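Local coordinates for protein putative hexulose 6 phosphate synthase (Salmonella typhimurium, PDB 3F4W) that is a putative synthase whose chain closes into an eight-stranded TIM barrel of the orotidine 5'-phosphate decarboxylase/HUMPS family, at residues 53-58 against 78-83. Residues are numbered along the deposited sequence; the frame is centred on the assembly and turned at random.
Sequences HKEVLA and ADYVTV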
# COMPACT_ATOMS: atom_id res chain seq x y z
N HIS A 53 -18.26 17.31 9.63
CA HIS A 53 -17.46 18.51 9.86
C HIS A 53 -16.00 18.20 10.15
O HIS A 53 -15.19 19.11 10.32
CB HIS A 53 -18.07 19.34 10.99
CG HIS A 53 -19.46 19.79 10.72
ND1 HIS A 53 -20.57 19.20 11.30
CD2 HIS A 53 -19.94 20.77 9.91
CE1 HIS A 53 -21.66 19.81 10.86
NE2 HIS A 53 -21.31 20.76 10.02
N LYS A 54 -15.66 16.91 10.20
CA LYS A 54 -14.29 16.48 10.42
C LYS A 54 -13.64 16.09 9.09
O LYS A 54 -14.31 15.56 8.21
CB LYS A 54 -14.26 15.27 11.36
CG LYS A 54 -14.70 15.59 12.77
CD LYS A 54 -13.70 16.51 13.44
CE LYS A 54 -14.18 16.93 14.81
NZ LYS A 54 -13.18 17.81 15.46
N GLU A 55 -12.35 16.36 8.96
CA GLU A 55 -11.62 15.94 7.77
C GLU A 55 -11.24 14.47 7.88
O GLU A 55 -10.89 13.99 8.96
CB GLU A 55 -10.38 16.81 7.55
CG GLU A 55 -10.69 18.22 7.06
CD GLU A 55 -9.44 19.04 6.79
OE1 GLU A 55 -9.45 19.80 5.80
OE2 GLU A 55 -8.46 18.91 7.56
N VAL A 56 -11.31 13.75 6.77
CA VAL A 56 -11.00 12.33 6.76
C VAL A 56 -9.82 12.07 5.85
O VAL A 56 -9.79 12.51 4.70
CB VAL A 56 -12.22 11.48 6.32
CG1 VAL A 56 -11.86 10.01 6.25
CG2 VAL A 56 -13.39 11.69 7.28
N LEU A 57 -8.82 11.36 6.38
CA LEU A 57 -7.62 10.99 5.65
C LEU A 57 -7.66 9.49 5.36
O LEU A 57 -7.84 8.68 6.27
CB LEU A 57 -6.39 11.33 6.51
CG LEU A 57 -4.91 10.96 6.24
CD1 LEU A 57 -4.73 9.60 5.58
CD2 LEU A 57 -4.15 12.05 5.48
N ALA A 58 -7.51 9.11 4.09
CA ALA A 58 -7.42 7.69 3.74
C ALA A 58 -5.96 7.29 3.58
O ALA A 58 -5.30 7.71 2.63
CB ALA A 58 -8.19 7.42 2.44
N ALA A 78 -13.09 10.96 1.19
CA ALA A 78 -11.80 11.30 1.79
C ALA A 78 -11.39 12.72 1.43
O ALA A 78 -11.58 13.16 0.30
CB ALA A 78 -10.73 10.31 1.36
N ASP A 79 -10.84 13.44 2.40
CA ASP A 79 -10.29 14.78 2.16
C ASP A 79 -8.81 14.74 1.82
O ASP A 79 -8.28 15.63 1.16
CB ASP A 79 -10.53 15.67 3.38
CG ASP A 79 -11.99 15.82 3.69
OD1 ASP A 79 -12.44 15.29 4.73
OD2 ASP A 79 -12.70 16.44 2.87
N TYR A 80 -8.13 13.70 2.31
CA TYR A 80 -6.72 13.46 2.01
C TYR A 80 -6.52 12.00 1.61
O TYR A 80 -7.27 11.12 2.04
CB TYR A 80 -5.84 13.72 3.24
CG TYR A 80 -5.96 15.09 3.88
CD1 TYR A 80 -5.06 16.10 3.56
CD2 TYR A 80 -6.95 15.36 4.81
CE1 TYR A 80 -5.15 17.35 4.15
CE2 TYR A 80 -7.05 16.61 5.41
CZ TYR A 80 -6.15 17.60 5.07
OH TYR A 80 -6.23 18.84 5.65
N VAL A 81 -5.51 11.74 0.79
CA VAL A 81 -5.04 10.38 0.56
C VAL A 81 -3.53 10.38 0.67
O VAL A 81 -2.88 11.38 0.37
CB VAL A 81 -5.45 9.84 -0.83
CG1 VAL A 81 -6.97 9.81 -0.96
CG2 VAL A 81 -4.82 10.66 -1.94
N THR A 82 -2.96 9.27 1.13
CA THR A 82 -1.51 9.15 1.21
C THR A 82 -0.95 8.36 0.03
O THR A 82 -1.53 7.37 -0.40
CB THR A 82 -1.03 8.49 2.52
OG1 THR A 82 -1.64 7.21 2.67
CG2 THR A 82 -1.36 9.36 3.72
N VAL A 83 0.18 8.84 -0.48
CA VAL A 83 0.96 8.14 -1.49
C VAL A 83 2.38 8.01 -0.94
O VAL A 83 2.83 8.87 -0.19
CB VAL A 83 0.98 8.93 -2.82
CG1 VAL A 83 1.69 10.26 -2.64
CG2 VAL A 83 1.66 8.12 -3.91
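Tyr80 crosses Glu55 at a slant, with Glu55 CB at the ring edge in the ring plane while the carboxylate stands almost perpendicular to it, the two planes 89° apart. The phenol OH donates to Glu55 OE2 at 2.9 Å, reaching it from above the carboxylate plane. Glu55 gets there with CG anti to its carbonyl carbon (chi1 -72°) and the chain extended beyond. On the face of the sheet that carries Tyr80, Leu57 crosses the tyrosine at about a right angle and presses CD2 to within 3.3 Å of Tyr80 CB; its other methyl, CD1, meets Thr82 CG2.

Asp79 works just ahead of strand 80-84. Its OD1 takes Val56 N at 2.8 Å through the anti lone pair, apparently standing in for the carbonyl that a continued ladder would offer. Val56 O is gripped twice, by Asp79 N at 2.7 Å in the carbonyl plane and by Tyr80 N at 3.1 Å. From there the parallel ladder runs on: Ala58 N gives a nearly straight bond (178°) to Tyr80 O, and Ala58 O accepts from Thr82 N. On the face carrying Ala58 and Val81, Ala58 CB packs against Ala78 CB, 4.0 Å away, and Ala58 and Val81 both touch Leu73 of helix 66-75.

This is the pairing of neighbouring barrel strands 55-62 and 80-84, joined through helix 66-75 in a beta-alpha-beta crossover of the TIM barrel. Lys2 forms a salt bridge with Glu55 OE2, and Lys48 another with Asp79 OD1. These lysines probably offset the repulsion between the two acids, while the side-chain bonds of Asp79 and Tyr80 add two links to the backbone ladder where the strands begin.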